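Local coordinates for protein TRAP-type transporter, periplasmic component (Cupriavidus necator, PDB 4P8B) that binds (S)-2-acetolactate and probably delivers it to a TRAP-type transporter as its periplasmic component, at residues N109-L113 and S180-I184. Numbering follows the deposited sequence.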
ATOM      1  N   ASN A 109      -0.573   9.220   5.806  1.00 11.94           N
ATOM      2  CA  ASN A 109       0.491   9.757   4.963  1.00 10.67           C
ATOM      3  C   ASN A 109       1.901   9.454   5.516  1.00 10.40           C
ATOM      4  O   ASN A 109       2.873   9.569   4.795  1.00 10.59           O
ATOM      5  CB  ASN A 109       0.348  11.262   4.778  1.00 11.65           C
ATOM      6  CG  ASN A 109      -0.783  11.648   3.858  1.00 15.64           C
ATOM      7  OD1 ASN A 109      -0.749  11.366   2.668  1.00 13.70           O
ATOM      8  ND2 ASN A 109      -1.775  12.334   4.404  1.00 19.53           N
ATOM      9  N   LEU A 110       2.003   9.071   6.781  0.53  9.90           N
ATOM     10  CA  LEU A 110       3.290   8.762   7.375  0.53  9.33           C
ATOM     11  C   LEU A 110       4.061   7.746   6.540  0.53  8.61           C
ATOM     12  O   LEU A 110       5.268   7.895   6.316  0.53  9.77           O
ATOM     13  CB  LEU A 110       3.088   8.252   8.796  0.53  9.92           C
ATOM     14  CG  LEU A 110       4.334   8.071   9.651  0.53 10.49           C
ATOM     15  CD1 LEU A 110       4.037   8.380  11.109  0.53  9.71           C
ATOM     16  CD2 LEU A 110       4.867   6.654   9.527  0.53  8.29           C
ATOM     17  N   PHE A 111       3.369   6.728   6.031  1.00  8.02           N
ATOM     18  CA  PHE A 111       4.023   5.698   5.260  1.00  8.98           C
ATOM     19  C   PHE A 111       4.417   6.150   3.850  1.00  7.62           C
ATOM     20  O   PHE A 111       5.195   5.466   3.152  1.00  8.68           O
ATOM     21  CB  PHE A 111       3.147   4.428   5.185  1.00  8.80           C
ATOM     22  CG  PHE A 111       2.841   3.838   6.530  1.00  9.23           C
ATOM     23  CD1 PHE A 111       3.835   3.161   7.243  1.00  9.34           C
ATOM     24  CD2 PHE A 111       1.592   3.969   7.105  1.00  9.57           C
ATOM     25  CE1 PHE A 111       3.569   2.626   8.478  1.00  9.97           C
ATOM     26  CE2 PHE A 111       1.339   3.434   8.360  1.00 11.21           C
ATOM     27  CZ  PHE A 111       2.320   2.764   9.031  1.00 11.35           C
ATOM     28  N   SER A 112       3.886   7.305   3.447  1.00  8.35           N
ATOM     29  CA  SER A 112       4.167   7.897   2.151  1.00  8.21           C
ATOM     30  C   SER A 112       5.258   8.962   2.215  1.00  8.81           C
ATOM     31  O   SER A 112       5.567   9.560   1.205  1.00  9.28           O
ATOM     32  CB  SER A 112       2.897   8.523   1.575  1.00  9.31           C
ATOM     33  OG  SER A 112       1.920   7.502   1.428  1.00  9.85           O
ATOM     34  N   LEU A 113       5.824   9.242   3.384  1.00  8.56           N
ATOM     35  CA  LEU A 113       6.907  10.222   3.454  1.00 10.20           C
ATOM     36  C   LEU A 113       8.131   9.714   2.709  1.00  9.48           C
ATOM     37  O   LEU A 113       8.614   8.622   2.986  1.00 10.15           O
ATOM     38  CB  LEU A 113       7.294  10.485   4.902  1.00  9.23           C
ATOM     39  CG  LEU A 113       6.287  11.255   5.745  1.00  9.04           C
ATOM     40  CD1 LEU A 113       6.687  11.175   7.218  1.00 12.09           C
ATOM     41  CD2 LEU A 113       6.192  12.700   5.287  1.00 13.85           C
ATOM     42  N   SER A 180      -3.560  10.845  -4.074  1.00 23.35           N
ATOM     43  CA  SER A 180      -3.298  11.396  -2.746  1.00 23.32           C
ATOM     44  C   SER A 180      -2.216  12.475  -2.922  1.00 20.58           C
ATOM     45  O   SER A 180      -1.133  12.162  -3.396  1.00 18.39           O
ATOM     46  CB  SER A 180      -2.867  10.276  -1.799  1.00 27.22           C
ATOM     47  OG  SER A 180      -1.878  10.690  -0.866  1.00 38.74           O
ATOM     48  N   PRO A 181      -2.528  13.743  -2.576  1.00 18.12           N
ATOM     49  CA  PRO A 181      -1.707  14.903  -2.962  1.00 19.25           C
ATOM     50  C   PRO A 181      -0.213  14.841  -2.626  1.00 17.02           C
ATOM     51  O   PRO A 181       0.595  15.427  -3.332  1.00 17.78           O
ATOM     52  CB  PRO A 181      -2.367  16.087  -2.231  1.00 24.61           C
ATOM     53  CG  PRO A 181      -3.533  15.534  -1.481  1.00 29.81           C
ATOM     54  CD  PRO A 181      -3.805  14.155  -1.966  1.00 22.52           C
ATOM     55  N   LEU A 182       0.157  14.137  -1.566  1.00 13.36           N
ATOM     56  CA  LEU A 182       1.566  13.996  -1.234  1.00 12.34           C
ATOM     57  C   LEU A 182       2.354  13.407  -2.395  1.00 11.04           C
ATOM     58  O   LEU A 182       3.476  13.850  -2.691  1.00 12.46           O
ATOM     59  CB  LEU A 182       1.683  13.154   0.037  1.00 12.50           C
ATOM     60  CG  LEU A 182       3.072  12.692   0.504  1.00 13.27           C
ATOM     61  CD1 LEU A 182       4.144  13.787   0.458  1.00 15.53           C
ATOM     62  CD2 LEU A 182       2.925  12.171   1.921  1.00 15.63           C
ATOM     63  N   TYR A 183       1.784  12.428  -3.086  1.00 10.50           N
ATOM     64  CA  TYR A 183       2.493  11.830  -4.212  1.00 10.92           C
ATOM     65  C   TYR A 183       2.713  12.818  -5.366  1.00  9.79           C
ATOM     66  O   TYR A 183       3.764  12.803  -6.017  1.00 11.38           O
ATOM     67  CB  TYR A 183       1.802  10.533  -4.698  1.00  9.51           C
ATOM     68  CG  TYR A 183       2.051   9.422  -3.727  1.00  8.59           C
ATOM     69  CD1 TYR A 183       3.205   8.659  -3.785  1.00  8.58           C
ATOM     70  CD2 TYR A 183       1.175   9.192  -2.661  1.00  9.14           C
ATOM     71  CE1 TYR A 183       3.464   7.668  -2.845  1.00  8.24           C
ATOM     72  CE2 TYR A 183       1.427   8.222  -1.720  1.00  9.91           C
ATOM     73  CZ  TYR A 183       2.587   7.472  -1.807  1.00  8.79           C
ATOM     74  OH  TYR A 183       2.847   6.518  -0.856  1.00  9.81           O
ATOM     75  N   ILE A 184       1.747  13.698  -5.601  1.00 10.87           N
ATOM     76  CA  ILE A 184       1.930  14.739  -6.605  1.00 13.11           C
ATOM     77  C   ILE A 184       3.103  15.630  -6.222  1.00 12.23           C
ATOM     78  O   ILE A 184       3.943  15.946  -7.054  1.00 12.59           O
ATOM     79  CB  ILE A 184       0.660  15.586  -6.778  1.00 14.06           C
ATOM     80  CG1 ILE A 184      -0.465  14.733  -7.388  1.00 15.61           C
ATOM     81  CG2 ILE A 184       0.931  16.796  -7.653  1.00 18.27           C
ATOM     82  CD1 ILE A 184      -0.182  14.250  -8.798  1.00 20.60           C
TER
HETATM   83  O   HOH W   1      -0.415   8.761   1.533  1.00 14.53           O
HETATM   84  O   HOH W   2      -1.736  12.757   0.396  1.00 17.05           O
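In this type II periplasmic-binding-protein fold of the TRAP DctP family, the last turn of a 3-10 segment, residues 109-112, closed by a 2.8 Å hydrogen bond from S112 N to N109 O, faces L182 and Y183 of helix 181-189. The backbones stay apart: the nearest CA atoms, of S112 and L182, are 7.4 Å from each other, so side chains and two waters bridge the gap. L182 gives the apolar part, its CD2 lying 3.7 Å from S112 CB; helix 317-327 covers this buried contact, V319 touching L182 and W323 touching L182, N109 and L113. N109 is held at its other end, where ND2 donates to R106 O. Its OD1 accepts from both waters, at 2.9 Å from water 1 and 2.8 Å from water 2. Water 2 also accepts from L182 N (3.1 Å) and lies an unusually short 2.4 Å from S180 OG, linking the helix backbone at L182 to the 3-10 segment. The side chain of Y183 lies about 5 Å from that of R155, an acetolactate-binding residue, and about 8 Å from the ligand. The direct polar link is S112 OG to Y183 OH, a 2.7 Å hydrogen bond, with water 1 also 2.7 Å from S112 OG.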